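Local coordinates for ABC transporter, substrate binding protein (Agrobacterium tumefaciens, PDB 3C9H), which probably captures a solute in the periplasm and delivers it to an ABC transporter, and binds a magnesium ion in the crystal, at residues A[37-42]-A[75-80]; A[44-49]-A[236-241]; A[49-54]-A[61-66]; A[128-133]-A[279-284]. All coordinates share one frame; numbering follows the deposited sequence.

Contact 1 of 4, residues A[37-42]-A[75-80]; sequences VVYSSL and DRIVKE. With MG (magnesium ion), chain C.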
# COMPACT_ATOMS: atom_id res chain seq x y z
N VAL A 37 -13.68 -2.24 15.40
CA VAL A 37 -12.27 -2.51 15.48
C VAL A 37 -11.72 -2.69 14.06
O VAL A 37 -12.22 -3.51 13.30
CB VAL A 37 -11.96 -3.75 16.33
CG1 VAL A 37 -10.47 -4.03 16.32
CG2 VAL A 37 -12.45 -3.52 17.81
N VAL A 38 -10.68 -1.92 13.74
CA VAL A 38 -10.05 -1.94 12.40
C VAL A 38 -8.58 -2.33 12.53
O VAL A 38 -7.85 -1.72 13.31
CB VAL A 38 -10.18 -0.53 11.72
CG1 VAL A 38 -9.51 -0.50 10.35
CG2 VAL A 38 -11.66 -0.06 11.66
N TYR A 39 -8.12 -3.35 11.80
CA TYR A 39 -6.68 -3.53 11.55
C TYR A 39 -6.35 -3.01 10.16
O TYR A 39 -6.87 -3.51 9.16
CB TYR A 39 -6.23 -4.98 11.63
CG TYR A 39 -6.55 -5.70 12.92
CD1 TYR A 39 -6.97 -5.02 14.06
CD2 TYR A 39 -6.44 -7.11 12.98
CE1 TYR A 39 -7.26 -5.73 15.23
CE2 TYR A 39 -6.75 -7.80 14.09
CZ TYR A 39 -7.14 -7.11 15.23
OH TYR A 39 -7.44 -7.84 16.36
N SER A 40 -5.49 -2.00 10.11
CA SER A 40 -5.17 -1.28 8.86
C SER A 40 -3.72 -0.88 8.72
O SER A 40 -3.02 -0.61 9.68
CB SER A 40 -6.07 -0.06 8.73
OG SER A 40 -5.73 0.76 7.64
N SER A 41 -3.24 -0.89 7.49
CA SER A 41 -1.89 -0.46 7.23
C SER A 41 -1.85 0.99 6.80
O SER A 41 -0.77 1.51 6.59
CB SER A 41 -1.22 -1.35 6.19
OG SER A 41 -1.80 -1.18 4.89
N LEU A 42 -3.01 1.62 6.63
CA LEU A 42 -3.08 3.02 6.22
C LEU A 42 -2.63 3.87 7.41
O LEU A 42 -3.24 3.84 8.49
CB LEU A 42 -4.49 3.40 5.74
CG LEU A 42 -4.69 4.87 5.28
CD1 LEU A 42 -3.79 5.28 4.12
CD2 LEU A 42 -6.12 5.17 4.92
N ASP A 75 -0.92 -12.09 9.99
CA ASP A 75 -0.57 -12.98 11.10
C ASP A 75 -1.55 -12.92 12.26
O ASP A 75 -1.91 -13.95 12.85
CB ASP A 75 0.83 -12.65 11.63
CG ASP A 75 1.92 -13.07 10.71
OD1 ASP A 75 1.66 -13.86 9.79
OD2 ASP A 75 3.06 -12.61 10.93
N ARG A 76 -1.98 -11.73 12.60
CA ARG A 76 -2.86 -11.55 13.73
C ARG A 76 -4.27 -12.09 13.49
O ARG A 76 -4.86 -12.74 14.35
CB ARG A 76 -2.94 -10.09 14.08
CG ARG A 76 -3.76 -9.80 15.30
CD ARG A 76 -3.29 -8.52 15.96
NE ARG A 76 -4.35 -8.04 16.85
CZ ARG A 76 -4.42 -6.83 17.35
NH1 ARG A 76 -3.52 -5.91 17.03
NH2 ARG A 76 -5.47 -6.51 18.12
N ILE A 77 -4.81 -11.83 12.31
CA ILE A 77 -6.12 -12.35 11.97
C ILE A 77 -6.11 -13.89 11.96
O ILE A 77 -7.03 -14.53 12.49
CB ILE A 77 -6.63 -11.76 10.62
CG1 ILE A 77 -7.02 -10.29 10.83
CG2 ILE A 77 -7.82 -12.60 10.09
CD1 ILE A 77 -7.38 -9.53 9.57
N VAL A 78 -5.07 -14.47 11.38
CA VAL A 78 -4.92 -15.94 11.36
C VAL A 78 -4.80 -16.51 12.79
O VAL A 78 -5.46 -17.47 13.14
CB VAL A 78 -3.71 -16.40 10.52
CG1 VAL A 78 -3.43 -17.96 10.71
CG2 VAL A 78 -3.92 -16.08 9.05
N LYS A 79 -3.93 -15.92 13.59
CA LYS A 79 -3.73 -16.36 14.97
C LYS A 79 -4.96 -16.24 15.84
O LYS A 79 -5.30 -17.18 16.56
CB LYS A 79 -2.61 -15.58 15.62
CG LYS A 79 -1.29 -16.11 15.25
CD LYS A 79 -0.18 -15.34 15.93
CE LYS A 79 1.17 -15.49 15.20
NZ LYS A 79 1.88 -14.16 15.24
N GLU A 80 -5.63 -15.10 15.79
CA GLU A 80 -6.81 -14.86 16.58
C GLU A 80 -7.95 -15.78 16.15
O GLU A 80 -8.60 -16.39 16.99
CB GLU A 80 -7.24 -13.39 16.55
CG GLU A 80 -6.29 -12.50 17.34
CD GLU A 80 -6.50 -10.99 17.16
OE1 GLU A 80 -7.21 -10.56 16.22
OE2 GLU A 80 -5.92 -10.23 17.98
MG MG C . 1.43 1.99 6.86
O HOH W 1 1.51 1.62 9.11
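Tyr39 reaches from strand 37-40 to helix 75-80 and drives its hydroxyl into the angle between Arg76 and Glu80. Tyr39 OH gives a hydrogen bond to Glu80 OE1, 2.7 Å away, which receives it on the syn lone pair, at the edge of the ring and in its plane; Thr87 holds the same oxygen with a second hydrogen bond. Arg76 passes over one ring face nearly at right angles to the tyrosine, its guanidinium plane tilted 44° from the ring. The two helix residues are themselves tied by a salt bridge, with Arg76 NE 2.9 Å from Glu80 OE2, and Arg76 NH1 has a further partner in Glu66. This tight polar grip sits at the partly solvent-facing end, where Arg76 and Glu80 lie. The looser touch is on the buried side, where Ile77 CG1 merely rests 3.9 Å from Tyr39 CD2. Just past the end of the strand, Ser41 O binds the magnesium ion at 2.3 Å, together with Asp43, well away from the tyrosine. Strand 35-40 runs between strands 62-67 and 90-93, and helix 70-82 covers the sheet face to which Tyr39 points.

Contact 2 of 4, residues A[44-49]-A[236-241]; sequences EPLATP and GSYAAD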
# COMPACT_ATOMS: atom_id res chain seq x y z
N GLU A 44 -2.13 6.21 10.26
CA GLU A 44 -3.25 6.81 11.00
C GLU A 44 -3.55 8.27 10.68
O GLU A 44 -4.71 8.60 10.53
CB GLU A 44 -3.10 6.58 12.50
CG GLU A 44 -4.33 7.00 13.31
CD GLU A 44 -4.29 8.44 13.79
OE1 GLU A 44 -3.26 9.12 13.55
OE2 GLU A 44 -5.29 8.87 14.43
N PRO A 45 -2.53 9.14 10.57
CA PRO A 45 -2.88 10.54 10.26
C PRO A 45 -3.55 10.73 8.92
O PRO A 45 -4.40 11.59 8.80
CB PRO A 45 -1.54 11.28 10.37
CG PRO A 45 -0.69 10.39 11.23
CD PRO A 45 -1.08 8.99 10.81
N LEU A 46 -3.23 9.90 7.93
CA LEU A 46 -3.93 9.95 6.65
C LEU A 46 -5.33 9.29 6.74
O LEU A 46 -6.26 9.63 5.98
CB LEU A 46 -3.07 9.26 5.58
CG LEU A 46 -2.91 9.82 4.18
CD1 LEU A 46 -2.87 11.35 4.08
CD2 LEU A 46 -1.66 9.16 3.56
N ALA A 47 -5.49 8.36 7.67
CA ALA A 47 -6.75 7.66 7.87
C ALA A 47 -7.81 8.53 8.59
O ALA A 47 -9.01 8.30 8.46
CB ALA A 47 -6.52 6.35 8.63
N THR A 48 -7.36 9.56 9.31
CA THR A 48 -8.22 10.31 10.20
C THR A 48 -9.43 10.94 9.52
O THR A 48 -10.52 10.83 10.04
CB THR A 48 -7.37 11.31 11.06
OG1 THR A 48 -6.51 10.53 11.90
CG2 THR A 48 -8.24 12.22 11.94
N PRO A 49 -9.26 11.56 8.33
CA PRO A 49 -10.42 12.09 7.58
C PRO A 49 -11.47 11.03 7.17
O PRO A 49 -12.68 11.32 7.11
CB PRO A 49 -9.77 12.73 6.35
CG PRO A 49 -8.40 13.12 6.80
CD PRO A 49 -8.00 11.91 7.66
N GLY A 236 3.35 6.31 -3.66
CA GLY A 236 3.20 7.63 -4.27
C GLY A 236 2.23 8.52 -3.51
O GLY A 236 2.41 9.72 -3.46
N SER A 237 1.20 7.92 -2.93
CA SER A 237 0.21 8.66 -2.15
C SER A 237 0.86 9.31 -0.93
O SER A 237 0.67 10.47 -0.66
CB SER A 237 -0.91 7.70 -1.73
OG SER A 237 -0.36 6.48 -1.25
N TYR A 238 1.65 8.53 -0.20
CA TYR A 238 2.36 9.01 0.96
C TYR A 238 3.41 10.03 0.54
O TYR A 238 3.61 11.03 1.23
CB TYR A 238 3.06 7.85 1.66
CG TYR A 238 2.15 6.85 2.38
CD1 TYR A 238 0.76 6.87 2.24
CD2 TYR A 238 2.70 5.88 3.18
CE1 TYR A 238 -0.05 5.92 2.88
CE2 TYR A 238 1.91 4.96 3.83
CZ TYR A 238 0.53 4.99 3.69
OH TYR A 238 -0.24 4.05 4.34
N ALA A 239 4.06 9.79 -0.60
CA ALA A 239 5.08 10.70 -1.08
C ALA A 239 4.44 12.06 -1.39
O ALA A 239 4.97 13.08 -1.01
CB ALA A 239 5.78 10.12 -2.29
N ALA A 240 3.29 12.05 -2.08
CA ALA A 240 2.55 13.29 -2.37
C ALA A 240 2.12 14.00 -1.09
O ALA A 240 2.20 15.24 -1.01
CB ALA A 240 1.36 13.02 -3.30
N ASP A 241 1.70 13.24 -0.07
CA ASP A 241 1.35 13.81 1.24
C ASP A 241 2.53 14.50 1.89
O ASP A 241 2.42 15.64 2.35
CB ASP A 241 0.85 12.74 2.20
CG ASP A 241 0.38 13.33 3.52
OD1 ASP A 241 -0.58 14.12 3.49
OD2 ASP A 241 0.99 13.02 4.56
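Leu46 has an unusual chi1 of -138°, and this swing sends its two methyls to different partners on helix 236-241. Tyr238 brings its CD1-CE1 bond up to Leu46 CD2 obliquely, while Asp241, chi1 -176°, extends its carboxylate toward CD1. The contact bridges the cleft of a periplasmic binding protein fold: the helix starting at Glu44 belongs to one lobe, and the helix starting at Gly236 to the other. Leu46 CD2 lies 3.6 Å from Tyr238 CD1 and almost as near CE1, so the methyl rests against one ring bond. Its other branch slides past Asp241 in the opposite direction, with no polar bond between the two residues. The charge of Asp241 is met within its own helix, where OD2 forms a salt bridge with Arg245.

The interface is small, 137 Å² over both sides, and Leu46 and Asp241 remain partly exposed. Tyr238 is buried and links this touch to the metal site: its hydroxyl hydrogen-bonds to the backbone N of Asp43, a magnesium ligand, and to a bound citrate that probably came from the crystallisation liquor. The cleft contact therefore lies beside the likely ligand pocket. On the first helix, Thr48 OG1 donates to Glu44 O at 3.0 Å from above the carbonyl plane, one turn back. Across the cleft, Leu46 CD1 stops 3.6 Å from Asp241 OD1.

Contact 3 of 4, residues A[49-54]-A[61-66]; sequences PMIEGF and IAVHYE
Ile51 lays its CD1 methyl over one face of the Tyr65 ring, a CH-pi contact 4.0 Å from the centroid and 27° off the ring normal. It belongs to a beta-alpha-beta unit: strand 35-40, helix 44-57 and the parallel strand 62-67, with the helix packed back on the sheet. Over these segments helix and strand run nearly antiparallel, at 159°, and their axes pass 9.8 Å apart, the gap filled by side chains.

The two branches of Ile51 go to different strand residues. CG1, beside the backbone N (chi1 -66°), carries CD1 out to Tyr65, while CG2 meets Val63 CG1 at 4.1 Å. One turn further on, Phe54 presents the edge of its ring to Ile61, whose CG2 approaches CE2 close to the ring plane at 3.9 Å, whereas Val63 CG2 comes in obliquely against CD2. Val63 is thus wedged between the isoleucine and the phenylalanine, one methyl for each.

All five residues are buried, and the cohesion between the segments is apolar. Phe54 also makes an edge-to-face pair with Tyr280 of helix 274-285, and Tyr280 touches Ile51 as well. The polar end of Tyr65 is taken care of elsewhere: its hydroxyl hydrogen-bonds to Leu42 O and Ser40 OG, tying the strand to the end of strand 35-40 and the loop that carries the magnesium ligands Ser41 and Asp43. The helix is kinked around Pro49 and Met50, and regular bonding resumes with Gly53 N to Pro49 O and with Phe54 N, 2.9 Å from Met50 O.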
# COMPACT_ATOMS: atom_id res chain seq x y z
N PRO A 49 -9.26 11.56 8.33
CA PRO A 49 -10.42 12.09 7.58
C PRO A 49 -11.47 11.03 7.17
O PRO A 49 -12.68 11.32 7.11
CB PRO A 49 -9.77 12.73 6.35
CG PRO A 49 -8.40 13.12 6.80
CD PRO A 49 -8.00 11.91 7.66
N MET A 50 -11.01 9.81 6.89
CA MET A 50 -11.94 8.71 6.62
C MET A 50 -12.70 8.32 7.89
O MET A 50 -13.94 8.15 7.86
CB MET A 50 -11.23 7.50 6.02
CG MET A 50 -10.65 7.74 4.63
SD MET A 50 -11.80 8.21 3.30
CE MET A 50 -12.57 6.60 3.05
N ILE A 51 -11.96 8.20 8.99
CA ILE A 51 -12.57 7.90 10.28
C ILE A 51 -13.60 8.99 10.66
O ILE A 51 -14.71 8.69 11.07
CB ILE A 51 -11.50 7.70 11.37
CG1 ILE A 51 -10.66 6.45 11.07
CG2 ILE A 51 -12.14 7.55 12.72
CD1 ILE A 51 -9.28 6.40 11.71
N GLU A 52 -13.22 10.26 10.52
CA GLU A 52 -14.12 11.37 10.83
C GLU A 52 -15.37 11.34 9.95
O GLU A 52 -16.47 11.54 10.45
CB GLU A 52 -13.39 12.70 10.70
CG GLU A 52 -12.37 12.90 11.82
CD GLU A 52 -11.44 14.10 11.62
OE1 GLU A 52 -11.42 14.69 10.50
OE2 GLU A 52 -10.68 14.40 12.58
N GLY A 53 -15.20 11.07 8.66
CA GLY A 53 -16.34 11.00 7.74
C GLY A 53 -17.31 9.89 8.11
O GLY A 53 -18.53 10.09 8.15
N PHE A 54 -16.76 8.73 8.40
CA PHE A 54 -17.53 7.59 8.86
C PHE A 54 -18.32 7.94 10.12
O PHE A 54 -19.51 7.63 10.21
CB PHE A 54 -16.62 6.39 9.11
CG PHE A 54 -17.34 5.20 9.69
CD1 PHE A 54 -18.13 4.40 8.87
CD2 PHE A 54 -17.26 4.91 11.05
CE1 PHE A 54 -18.82 3.29 9.42
CE2 PHE A 54 -17.96 3.82 11.60
CZ PHE A 54 -18.71 3.01 10.78
N ILE A 61 -21.18 5.34 16.72
CA ILE A 61 -20.14 4.31 16.61
C ILE A 61 -18.77 4.81 17.02
O ILE A 61 -18.24 5.73 16.40
CB ILE A 61 -20.06 3.72 15.17
CG1 ILE A 61 -21.44 3.19 14.73
CG2 ILE A 61 -19.00 2.60 15.12
CD1 ILE A 61 -22.03 2.15 15.70
N ALA A 62 -18.17 4.16 18.02
CA ALA A 62 -16.78 4.37 18.39
C ALA A 62 -15.90 3.60 17.40
O ALA A 62 -16.34 2.59 16.85
CB ALA A 62 -16.53 3.89 19.82
N VAL A 63 -14.69 4.11 17.15
CA VAL A 63 -13.74 3.46 16.22
C VAL A 63 -12.41 3.20 16.92
O VAL A 63 -11.75 4.12 17.39
CB VAL A 63 -13.50 4.30 14.95
CG1 VAL A 63 -12.48 3.63 14.03
CG2 VAL A 63 -14.80 4.55 14.22
N HIS A 64 -12.05 1.93 16.99
CA HIS A 64 -10.79 1.48 17.52
C HIS A 64 -9.87 1.10 16.34
O HIS A 64 -10.02 0.03 15.70
CB HIS A 64 -11.07 0.28 18.43
CG HIS A 64 -9.87 -0.27 19.11
ND1 HIS A 64 -8.78 -0.78 18.43
CD2 HIS A 64 -9.60 -0.47 20.42
CE1 HIS A 64 -7.89 -1.23 19.29
NE2 HIS A 64 -8.37 -1.06 20.51
N TYR A 65 -8.95 2.00 16.03
CA TYR A 65 -8.15 1.92 14.82
C TYR A 65 -6.75 1.48 15.15
O TYR A 65 -6.04 2.20 15.85
CB TYR A 65 -8.11 3.29 14.10
CG TYR A 65 -7.47 3.25 12.73
CD1 TYR A 65 -8.23 2.97 11.58
CD2 TYR A 65 -6.09 3.51 12.55
CE1 TYR A 65 -7.66 2.98 10.29
CE2 TYR A 65 -5.51 3.50 11.27
CZ TYR A 65 -6.31 3.23 10.15
OH TYR A 65 -5.73 3.21 8.86
N GLU A 66 -6.36 0.32 14.64
CA GLU A 66 -5.01 -0.21 14.81
C GLU A 66 -4.22 -0.17 13.51
O GLU A 66 -4.52 -0.87 12.54
CB GLU A 66 -5.03 -1.65 15.37
CG GLU A 66 -5.89 -1.81 16.59
CD GLU A 66 -5.38 -2.87 17.58
OE1 GLU A 66 -4.20 -3.31 17.48
OE2 GLU A 66 -6.17 -3.24 18.48

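Contact 4 of 4, residues A[128-133]-A[279-284]; sequences TAYALT and RYLEFF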
# COMPACT_ATOMS: atom_id res chain seq x y z
N THR A 128 -16.21 -10.35 -1.40
CA THR A 128 -15.54 -10.64 -0.14
C THR A 128 -14.33 -9.73 0.12
O THR A 128 -14.27 -9.09 1.17
CB THR A 128 -15.10 -12.14 -0.10
OG1 THR A 128 -16.26 -12.96 -0.20
CG2 THR A 128 -14.40 -12.47 1.25
N ALA A 129 -13.38 -9.72 -0.83
CA ALA A 129 -12.23 -8.81 -0.86
C ALA A 129 -12.41 -7.77 -1.97
O ALA A 129 -12.63 -8.12 -3.16
CB ALA A 129 -10.96 -9.61 -1.12
N TYR A 130 -12.33 -6.51 -1.58
CA TYR A 130 -12.51 -5.39 -2.50
C TYR A 130 -11.28 -4.51 -2.55
O TYR A 130 -10.80 -4.03 -1.51
CB TYR A 130 -13.69 -4.54 -2.03
CG TYR A 130 -15.04 -5.23 -2.01
CD1 TYR A 130 -15.86 -5.16 -3.11
CD2 TYR A 130 -15.50 -5.91 -0.87
CE1 TYR A 130 -17.13 -5.77 -3.11
CE2 TYR A 130 -16.77 -6.52 -0.87
CZ TYR A 130 -17.57 -6.44 -1.99
OH TYR A 130 -18.80 -7.01 -2.02
N ALA A 131 -10.81 -4.24 -3.75
CA ALA A 131 -9.75 -3.28 -3.99
C ALA A 131 -10.36 -1.90 -3.94
O ALA A 131 -11.34 -1.63 -4.66
CB ALA A 131 -9.12 -3.49 -5.38
N LEU A 132 -9.80 -1.01 -3.14
CA LEU A 132 -10.46 0.30 -2.87
C LEU A 132 -9.72 1.56 -3.31
O LEU A 132 -10.31 2.66 -3.26
CB LEU A 132 -10.80 0.40 -1.37
CG LEU A 132 -11.71 -0.72 -0.85
CD1 LEU A 132 -11.74 -0.73 0.71
CD2 LEU A 132 -13.11 -0.58 -1.43
N THR A 133 -8.45 1.42 -3.68
CA THR A 133 -7.58 2.52 -4.05
C THR A 133 -6.77 2.11 -5.27
O THR A 133 -6.77 0.94 -5.66
CB THR A 133 -6.58 2.85 -2.92
OG1 THR A 133 -5.62 1.78 -2.79
CG2 THR A 133 -7.31 3.09 -1.57
N ARG A 279 -20.39 -1.89 7.46
CA ARG A 279 -20.78 -0.48 7.39
C ARG A 279 -19.60 0.40 6.99
O ARG A 279 -19.73 1.32 6.18
CB ARG A 279 -21.35 0.04 8.72
CG ARG A 279 -22.38 1.15 8.46
CD ARG A 279 -22.87 1.83 9.70
NE ARG A 279 -23.62 0.92 10.55
CZ ARG A 279 -24.20 1.26 11.69
NH1 ARG A 279 -24.11 2.50 12.17
NH2 ARG A 279 -24.85 0.33 12.40
N TYR A 280 -18.46 0.14 7.62
CA TYR A 280 -17.22 0.85 7.33
C TYR A 280 -16.76 0.56 5.89
O TYR A 280 -16.42 1.48 5.12
CB TYR A 280 -16.17 0.39 8.32
CG TYR A 280 -14.95 1.24 8.45
CD1 TYR A 280 -14.99 2.45 9.15
CD2 TYR A 280 -13.73 0.82 7.94
CE1 TYR A 280 -13.83 3.24 9.32
CE2 TYR A 280 -12.56 1.60 8.12
CZ TYR A 280 -12.63 2.80 8.80
OH TYR A 280 -11.49 3.56 8.96
N LEU A 281 -16.77 -0.71 5.51
CA LEU A 281 -16.49 -1.07 4.10
C LEU A 281 -17.39 -0.34 3.11
O LEU A 281 -16.93 0.26 2.14
CB LEU A 281 -16.60 -2.58 3.93
CG LEU A 281 -16.40 -3.13 2.53
CD1 LEU A 281 -15.07 -2.62 1.87
CD2 LEU A 281 -16.49 -4.66 2.56
N GLU A 282 -18.69 -0.36 3.36
CA GLU A 282 -19.62 0.40 2.55
C GLU A 282 -19.22 1.88 2.48
O GLU A 282 -19.26 2.48 1.40
CB GLU A 282 -21.04 0.27 3.11
CG GLU A 282 -22.13 0.70 2.18
CD GLU A 282 -23.46 0.09 2.58
OE1 GLU A 282 -23.88 0.39 3.72
OE2 GLU A 282 -24.04 -0.70 1.78
N PHE A 283 -18.83 2.47 3.61
CA PHE A 283 -18.40 3.86 3.60
C PHE A 283 -17.15 4.08 2.71
O PHE A 283 -17.11 5.01 1.91
CB PHE A 283 -18.19 4.40 5.01
CG PHE A 283 -17.69 5.82 5.02
CD1 PHE A 283 -18.59 6.89 4.92
CD2 PHE A 283 -16.34 6.09 5.04
CE1 PHE A 283 -18.11 8.20 4.89
CE2 PHE A 283 -15.85 7.41 5.00
CZ PHE A 283 -16.72 8.45 4.92
N PHE A 284 -16.15 3.21 2.86
CA PHE A 284 -14.97 3.24 2.02
C PHE A 284 -15.26 3.06 0.52
O PHE A 284 -14.47 3.50 -0.29
CB PHE A 284 -13.93 2.20 2.48
CG PHE A 284 -12.98 2.72 3.53
CD1 PHE A 284 -11.59 2.70 3.32
CD2 PHE A 284 -13.47 3.26 4.72
CE1 PHE A 284 -10.73 3.20 4.28
CE2 PHE A 284 -12.61 3.77 5.67
CZ PHE A 284 -11.24 3.74 5.46
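Two rings flank this contact: Leu281 CD2 meets the Tyr130 ring obliquely, while Leu132 CD1 touches Phe284 at CB and lies obliquely to its ring. A third ring stays within the helix, where Phe284 CD2 sits 3.9 Å above one face of Tyr280, offset toward its rim. Other aromatic neighbours come in edge-to-face, Phe92 with Phe284 and Phe54 with Tyr280.

Between 129-132, the strand and the first residue after it, and helix 279-284 the touching is done mostly by leucine methyls. Leu281 CG is swung away from its own backbone N (chi1 177°), which points the fork of the side chain at the strand. One prong, CD2, lies 3.8 Å from Tyr130 CD2; the other, CD1, lies 4.0 Å from Leu132 CD1. That same Leu132 methyl also reaches Phe284 CB at 4.1 Å, so it sits between two residues a turn apart on the helix. Each of these pairs crosses at about a right angle.

Strand 129-131 pairs with strands 124-125 and 258-268, antiparallel to both, and Thr128 with Ala129 forms a classic beta bulge opposite Trp125 just where it begins. Helix 274-285 packs on this part of the sheet while also leaning on helix 44-57, Phe283 against Met50 and Phe54, and Tyr280 against Ile51.

All four contacting residues are buried, and what joins them is wholly apolar. The one polar group they bring in, Tyr130 OH, is satisfied beyond the contact by Ser111 O and Ser116 OG. Cohesion here thus depends on the fit of methyls and rings, with the tyrosine's hydroxyl bonds helping to fix where its ring stands.

How the contacts relate
Contacts 1, 3 and 4 gather in one lobe, their centres 14 to 16 Å apart, while contact 2, centred 15 to 20 Å from the others, reaches across the cleft to the other lobe. Contact 3 is nested along the chain inside the loops closed by contacts 1 and 2; contact 4 follows contacts 1 and 3, and contact 2 crosses both contact 1 and contact 4. Strands 35-40 and 62-67 are neighbours in the sheet, joining contacts 1 and 3, and Val38 packs on Tyr280 to join contacts 1 and 4. Helix 44-57 serves contacts 2 and 3. Contacts 1 and 2 meet at the magnesium site, where Tyr238 touches Ser41; contacts 3 and 4 lie farther from the metal.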